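Local coordinates for endo-beta-N-acetylglucosaminidase F1 (Bacteroides thetaiotaomicron VPI-5482, PDB 6TCV), which probably hydrolyses the bond between the two core N-acetylglucosamines of high-mannose N-glycans, allowing a human gut bacterium to process mammalian glycans, at residues L189-L194 against Y426-A431; G383-S388 against S416-G421. The protein carries 2 engineered substitutions. One frame throughout, in Å; residues are numbered along the deposited sequence. Where two conformers were deposited one is given.

How the interactions relate
Interactions 1 and 2, both partly buried, join the final part of the barrel domain, around helix 421-426, to earlier loops, and illustrate how differently such contacts can be made. Interaction 1 reaches the loop between strands 169-175 and 198-209, interaction 2 the approach to helix 387-396. Interaction 1 combines one backbone bridge and a buried leucine with a water-linked carboxylate at the surface. Interaction 2 relies on a buried arginine, backbone carbonyls and closely packed glycines. Along the chain, both segments of interaction 2 fall between those of interaction 1, and the two contacts touch where Asn429 OD1 meets Gly420 CA at 3.3 Å.

Interaction 1: residues L189-L194 against Y426-A431; sequences LENGKL and YGSNVA
Leu189 and Val430 approach through their backbones, CA to CA 4.1 Å, in a single beta bridge between two otherwise irregular segments. It joins the loop after the first strand of the alpha/beta (TIM) barrel to the chain that follows helix 421-426, and shows how a lone bridge can be reinforced by side chains. Just past it, Glu190 N donates to Asn429 O at 2.8 Å, almost in line with the carbonyl (C=O...N 170°). The chain then reverses in a type I turn from Leu189 to Gly192, and Asn191 OD1 accepts from Lys193 N in an Asx turn.

Ser428 fits against this reversal. A chi1 of -175° swings OG away from the Ser428 N and toward Asn191 N, from which the hydroxyl accepts a weak bond at 3.0 Å, while its CB packs alongside the Asn191 amide. Leu189 is buried. Its two methyl branches divide the work: CD1 lies 3.7 Å from Tyr426 CB, the two side chains crossing at about a right angle, and CD2 faces Val430 CG2. The Tyr426 hydroxyl reaches further, to Met168 O, which fixes the far end of the ring.

Toward solvent the chemistry changes. The extended Glu190 runs beside Asn429, pointing the same way, but with carboxylate and amide planes turned 70° apart. Nothing direct joins the two groups; water does. Asn429 OD1 is engaged by Glu423 N, so the amide is anchored to helix 421-426 while ND2 meets one water. One water gives a proton to Glu190 OE1 and accepts from Asn429 N, a second links OE2 to Asn429 ND2, and a third donates both to Glu190 OE2 and to Val430 O, 2.8 Å from each oxygen.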
ATOM      1  N   LEU A 189      17.484   6.156   9.506  1.00 13.21           N
ATOM      2  CA  LEU A 189      17.935   7.465   9.927  1.00 13.55           C
ATOM      3  C   LEU A 189      18.992   7.311  11.021  1.00 13.71           C
ATOM      4  O   LEU A 189      19.148   6.242  11.622  1.00 14.65           O
ATOM      5  CB  LEU A 189      16.746   8.261  10.501  1.00 13.68           C
ATOM      6  CG  LEU A 189      15.495   8.299   9.645  1.00 13.42           C
ATOM      7  CD1 LEU A 189      14.453   9.157  10.335  1.00 15.51           C
ATOM      8  CD2 LEU A 189      15.801   8.805   8.272  1.00 14.76           C
ATOM      9  N   GLU A 190      19.694   8.404  11.329  1.00 14.34           N
ATOM     10  CA  GLU A 190      20.658   8.337  12.432  1.00 15.31           C
ATOM     11  C   GLU A 190      19.994   8.020  13.761  1.00 16.18           C
ATOM     12  O   GLU A 190      20.620   7.338  14.600  1.00 18.27           O
ATOM     13  CB  GLU A 190      21.393   9.670  12.557  1.00 16.82           C
ATOM     14  CG  GLU A 190      22.327  10.000  11.421  1.00 19.21           C
ATOM     15  CD  GLU A 190      22.815  11.441  11.532  1.00 20.32           C
ATOM     16  OE1 GLU A 190      22.522  12.098  12.541  1.00 24.11           O
ATOM     17  OE2 GLU A 190      23.450  11.901  10.601  1.00 24.86           O
ATOM     18  N   ASN A 191      18.696   8.265  13.894  1.00 14.85           N
ATOM     19  CA  ASN A 191      17.983   7.974  15.126  1.00 15.61           C
ATOM     20  C   ASN A 191      17.410   6.570  15.138  1.00 15.61           C
ATOM     21  O   ASN A 191      16.715   6.208  16.096  1.00 15.80           O
ATOM     22  CB  ASN A 191      16.837   8.954  15.420  1.00 16.73           C
ATOM     23  CG  ASN A 191      15.694   8.877  14.470  1.00 15.27           C
ATOM     24  OD1 ASN A 191      15.557   7.951  13.710  1.00 16.04           O
ATOM     25  ND2 ASN A 191      14.770   9.841  14.567  1.00 18.82           N
ATOM     26  N   GLY A 192      17.750   5.743  14.140  1.00 14.24           N
ATOM     27  CA  GLY A 192      17.410   4.364  14.049  1.00 14.78           C
ATOM     28  C   GLY A 192      16.141   4.016  13.314  1.00 13.95           C
ATOM     29  O   GLY A 192      15.935   2.833  13.019  1.00 14.91           O
ATOM     30  N   LYS A 193      15.274   4.966  12.997  1.00 13.40           N
ATOM     31  CA  LYS A 193      14.057   4.643  12.257  1.00 13.27           C
ATOM     32  C   LYS A 193      14.360   4.143  10.859  1.00 12.67           C
ATOM     33  O   LYS A 193      15.243   4.661  10.182  1.00 13.70           O
ATOM     34  CB  LYS A 193      13.140   5.884  12.179  1.00 13.46           C
ATOM     35  CG  LYS A 193      12.521   6.220  13.534  1.00 15.05           C
ATOM     36  CD  LYS A 193      11.495   5.211  13.975  1.00 15.19           C
ATOM     37  CE  LYS A 193      10.814   5.614  15.276  1.00 15.70           C
ATOM     38  NZ  LYS A 193       9.766   4.661  15.616  1.00 18.02           N
ATOM     39  N   LEU A 194      13.569   3.204  10.376  1.00 12.20           N
ATOM     40  CA  LEU A 194      13.707   2.745   8.983  1.00 12.64           C
ATOM     41  C   LEU A 194      13.089   3.790   8.055  1.00 12.06           C
ATOM     42  O   LEU A 194      11.990   4.324   8.302  1.00 13.07           O
ATOM     43  CB  LEU A 194      12.953   1.432   8.762  1.00 12.95           C
ATOM     44  CG  LEU A 194      13.600   0.245   9.465  1.00 12.50           C
ATOM     45  CD1 LEU A 194      12.641  -0.960   9.456  1.00 15.77           C
ATOM     46  CD2 LEU A 194      14.900  -0.132   8.843  1.00 16.28           C
ATOM     47  N   TYR A 426      12.235  14.650   9.147  1.00 17.09           N
ATOM     48  CA  TYR A 426      12.167  13.854  10.371  1.00 17.19           C
ATOM     49  C   TYR A 426      13.021  14.381  11.504  1.00 18.77           C
ATOM     50  O   TYR A 426      12.937  13.826  12.604  1.00 21.48           O
ATOM     51  CB  TYR A 426      12.652  12.426  10.082  1.00 17.13           C
ATOM     52  CG  TYR A 426      11.983  11.781   8.882  1.00 15.50           C
ATOM     53  CD1 TYR A 426      10.581  11.622   8.841  1.00 15.59           C
ATOM     54  CD2 TYR A 426      12.698  11.287   7.799  1.00 14.99           C
ATOM     55  CE1 TYR A 426       9.955  11.026   7.778  1.00 13.88           C
ATOM     56  CE2 TYR A 426      12.092  10.654   6.759  1.00 14.99           C
ATOM     57  CZ  TYR A 426      10.720  10.539   6.732  1.00 13.79           C
ATOM     58  OH  TYR A 426      10.105   9.913   5.636  1.00 15.52           O
ATOM     59  N   GLY A 427      13.842  15.404  11.286  1.00 18.49           N
ATOM     60  CA  GLY A 427      14.799  15.816  12.278  1.00 20.47           C
ATOM     61  C   GLY A 427      15.959  14.840  12.416  1.00 19.21           C
ATOM     62  O   GLY A 427      16.656  14.889  13.438  1.00 21.35           O
ATOM     63  N   SER A 428      16.192  13.964  11.429  1.00 17.55           N
ATOM     64  CA  SER A 428      17.306  13.014  11.513  1.00 17.36           C
ATOM     65  C   SER A 428      17.692  12.622  10.101  1.00 16.51           C
ATOM     66  O   SER A 428      16.861  12.126   9.345  1.00 15.90           O
ATOM     67  CB  SER A 428      16.827  11.808  12.339  1.00 18.48           C
ATOM     68  OG  SER A 428      17.863  10.845  12.594  1.00 19.80           O
ATOM     69  N   ASN A 429      18.945  12.857   9.714  1.00 16.69           N
ATOM     70  CA  ASN A 429      19.390  12.500   8.386  1.00 15.96           C
ATOM     71  C   ASN A 429      19.505  10.988   8.233  1.00 15.46           C
ATOM     72  O   ASN A 429      19.693  10.250   9.211  1.00 16.28           O
ATOM     73  CB  ASN A 429      20.756  13.148   8.116  1.00 16.76           C
ATOM     74  CG  ASN A 429      20.636  14.567   7.605  1.00 18.48           C
ATOM     75  OD1 ASN A 429      19.824  14.841   6.704  1.00 19.39           O
ATOM     76  ND2 ASN A 429      21.451  15.459   8.134  1.00 20.43           N
ATOM     77  N   VAL A 430      19.460  10.528   6.977  1.00 14.79           N
ATOM     78  CA  VAL A 430      19.739   9.126   6.672  1.00 14.14           C
ATOM     79  C   VAL A 430      21.175   8.801   7.049  1.00 15.06           C
ATOM     80  O   VAL A 430      22.111   9.585   6.794  1.00 17.17           O
ATOM     81  CB  VAL A 430      19.489   8.871   5.198  1.00 14.86           C
ATOM     82  CG1 VAL A 430      19.834   7.458   4.834  1.00 15.02           C
ATOM     83  CG2 VAL A 430      18.023   9.187   4.858  1.00 15.09           C
ATOM     84  N   ALA A 431      21.366   7.670   7.720  1.00 15.27           N
ATOM     85  CA  ALA A 431      22.692   7.220   8.120  1.00 15.90           C
ATOM     86  C   ALA A 431      23.365   6.448   6.974  1.00 14.37           C
ATOM     87  O   ALA A 431      22.721   5.788   6.177  1.00 15.62           O
ATOM     88  CB  ALA A 431      22.562   6.238   9.304  1.00 16.79           C
TER
HETATM   89  O   HOH W   1      20.664  13.914  11.828  1.00 25.14           O
HETATM   90  O   HOH W   2      23.491  14.520  10.098  1.00 26.12           O
HETATM   91  O   HOH W   3      24.224  10.640   8.262  1.00 26.65           O
HETATM   92  O   HOH W   4      19.543  12.289  14.091  1.00 28.42           O

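Interaction 2: residues G383-S388 against S416-G421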
ATOM      1  N   GLY A 383      16.078  13.111  -9.626  1.00 19.92           N
ATOM      2  CA  GLY A 383      16.531  14.086  -8.634  1.00 20.59           C
ATOM      3  C   GLY A 383      16.916  13.461  -7.320  1.00 18.11           C
ATOM      4  O   GLY A 383      17.089  12.268  -7.205  1.00 18.17           O
ATOM      5  N   SER A 384      17.107  14.319  -6.324  0.92 19.69           N
ATOM      6  CA  SER A 384      17.571  13.887  -5.008  0.92 18.98           C
ATOM      7  C   SER A 384      16.647  14.366  -3.908  0.92 18.29           C
ATOM      8  O   SER A 384      16.009  15.412  -4.029  0.92 19.24           O
ATOM      9  CB  SER A 384      18.963  14.408  -4.706  0.92 22.09           C
ATOM     10  OG  SER A 384      19.911  14.003  -5.682  0.92 23.67           O
ATOM     11  N   LEU A 385      16.647  13.631  -2.806  1.00 17.98           N
ATOM     12  CA  LEU A 385      15.865  13.980  -1.623  1.00 18.83           C
ATOM     13  C   LEU A 385      16.697  14.889  -0.733  1.00 17.87           C
ATOM     14  O   LEU A 385      17.115  14.551   0.371  1.00 18.84           O
ATOM     15  CB  LEU A 385      15.454  12.728  -0.867  1.00 20.39           C
ATOM     16  CG  LEU A 385      14.385  12.829   0.234  1.00 23.26           C
ATOM     17  CD1 LEU A 385      13.059  13.112  -0.471  1.00 27.12           C
ATOM     18  CD2 LEU A 385      14.297  11.554   1.054  1.00 27.35           C
ATOM     19  N   SER A 386      16.957  16.079  -1.262  1.00 18.69           N
ATOM     20  CA  SER A 386      17.746  17.084  -0.577  1.00 20.54           C
ATOM     21  C   SER A 386      16.921  17.848   0.452  1.00 20.41           C
ATOM     22  O   SER A 386      15.696  17.720   0.513  1.00 20.54           O
ATOM     23  CB  SER A 386      18.330  18.077  -1.590  1.00 23.33           C
ATOM     24  OG  SER A 386      17.236  18.764  -2.189  1.00 23.59           O
ATOM     25  N   ALA A 387      17.607  18.661   1.272  1.00 20.24           N
ATOM     26  CA  ALA A 387      16.890  19.525   2.199  1.00 19.62           C
ATOM     27  C   ALA A 387      15.890  20.417   1.468  1.00 20.39           C
ATOM     28  O   ALA A 387      14.732  20.536   1.883  1.00 21.10           O
ATOM     29  CB  ALA A 387      17.894  20.397   2.956  1.00 22.44           C
ATOM     30  N   SER A 388      16.318  21.033   0.359  0.54 22.51           N
ATOM     31  CA  SER A 388      15.456  21.954  -0.382  0.54 22.48           C
ATOM     32  C   SER A 388      14.285  21.229  -1.045  0.54 22.59           C
ATOM     33  O   SER A 388      13.177  21.782  -1.118  0.54 22.04           O
ATOM     34  CB  SER A 388      16.285  22.707  -1.427  0.54 21.92           C
ATOM     35  OG  SER A 388      17.310  23.470  -0.802  0.54 35.89           O
ATOM     36  N   SER A 416      24.038   9.104  -1.561  0.66 14.80           N
ATOM     37  CA  SER A 416      24.343  10.493  -1.887  0.66 16.38           C
ATOM     38  C   SER A 416      23.050  11.260  -2.150  0.66 15.20           C
ATOM     39  O   SER A 416      22.905  12.412  -1.713  0.66 15.82           O
ATOM     40  CB  SER A 416      25.333  10.608  -3.070  0.66 17.39           C
ATOM     41  OG  SER A 416      24.756  10.442  -4.368  0.66 22.22           O
ATOM     42  N   ARG A 417      22.085  10.618  -2.801  1.00 15.53           N
ATOM     43  CA  ARG A 417      20.849  11.259  -3.187  1.00 17.18           C
ATOM     44  C   ARG A 417      19.863  11.362  -2.040  1.00 17.89           C
ATOM     45  O   ARG A 417      18.809  12.001  -2.213  1.00 20.44           O
ATOM     46  CB  ARG A 417      20.233  10.514  -4.378  1.00 17.65           C
ATOM     47  CG  ARG A 417      21.111  10.545  -5.611  1.00 17.34           C
ATOM     48  CD  ARG A 417      20.607   9.571  -6.651  1.00 18.02           C
ATOM     49  NE  ARG A 417      19.329  10.035  -7.222  1.00 17.86           N
ATOM     50  CZ  ARG A 417      18.648   9.341  -8.132  1.00 17.05           C
ATOM     51  NH1 ARG A 417      19.120   8.169  -8.531  1.00 16.48           N
ATOM     52  NH2 ARG A 417      17.536   9.834  -8.631  1.00 16.04           N
ATOM     53  N   LEU A 418      20.219  10.876  -0.865  1.00 16.11           N
ATOM     54  CA  LEU A 418      19.366  10.949   0.329  1.00 15.76           C
ATOM     55  C   LEU A 418      19.983  11.894   1.353  1.00 17.12           C
ATOM     56  O   LEU A 418      19.458  11.997   2.460  1.00 18.20           O
ATOM     57  CB  LEU A 418      19.151   9.562   0.958  1.00 15.83           C
ATOM     58  CG  LEU A 418      18.495   8.548   0.035  1.00 14.50           C
ATOM     59  CD1 LEU A 418      18.441   7.192   0.647  1.00 15.79           C
ATOM     60  CD2 LEU A 418      17.057   9.007  -0.327  1.00 16.28           C
ATOM     61  N   GLN A 419      21.063  12.584   1.051  1.00 17.35           N
ATOM     62  CA  GLN A 419      21.645  13.520   2.003  1.00 17.32           C
ATOM     63  C   GLN A 419      20.750  14.728   2.241  1.00 19.43           C
ATOM     64  O   GLN A 419      20.123  15.241   1.324  1.00 21.01           O
ATOM     65  CB  GLN A 419      23.006  13.995   1.479  1.00 20.82           C
ATOM     66  CG  GLN A 419      24.023  12.902   1.514  1.00 24.45           C
ATOM     67  CD  GLN A 419      25.356  13.264   0.926  1.00 35.34           C
ATOM     68  OE1 GLN A 419      25.557  14.354   0.389  1.00 44.62           O
ATOM     69  NE2 GLN A 419      26.290  12.344   1.056  1.00 34.49           N
ATOM     70  N   GLY A 420      20.715  15.198   3.491  1.00 17.81           N
ATOM     71  CA  GLY A 420      20.034  16.440   3.825  1.00 18.49           C
ATOM     72  C   GLY A 420      18.521  16.351   4.018  1.00 18.19           C
ATOM     73  O   GLY A 420      17.943  17.075   4.848  1.00 20.18           O
ATOM     74  N   GLY A 421      17.849  15.511   3.244  1.00 18.39           N
ATOM     75  CA  GLY A 421      16.394  15.498   3.277  1.00 18.34           C
ATOM     76  C   GLY A 421      15.829  14.998   4.594  1.00 15.84           C
ATOM     77  O   GLY A 421      14.786  15.487   5.076  1.00 18.00           O
TER
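The guanidinium of Arg417 meets segment 383-388 at its edge, where the Gly383 carbonyl lies in the plane of the group. Gripping side-on, NE and NH2 converge on the single oxygen Gly383 O. The NH2 bond is the shorter, 2.9 Å from Gly383 O, and uses a lone pair in the carbonyl plane; NE, at 3.2 Å from the same oxygen, comes from above that plane. A bend at chi3 (70°) in an otherwise extended chain turns the group to this oxygen. Two further carbonyls help fix the rotation of the guanidinium, since NH2 also binds Gly381 O and NH1 binds Glu376 O. A leucine in place of Arg417 would probably strand these three carbonyls without their donors and leave the loop after strand 371-376 freer to move.

That loop crosses from the seventh strand of the TIM barrel to helix 387-396, which it enters through Ser386, the N-cap, whose OG binds Lys389 N. Opposite it, the chain between helices 411-416 and 421-426 makes a type I turn, Ser416 to Gln419. From within this turn Arg417 O accepts a hydrogen bond from Leu385 N at 2.8 Å, so one arginine serves the loop with both side chain and backbone.

Leu385, the centre of an inverse gamma turn, has CG anti to its backbone N (chi1 -167°), and its CD2 meets CD2 of Leu418 at 4.0 Å; Leu418 is also covered by Phe187 and Leu195. Near Gly421 the backbones close in, and the Leu385 carbonyl oxygen sits 3.1 Å from Gly421 CA in a CA-H...O contact.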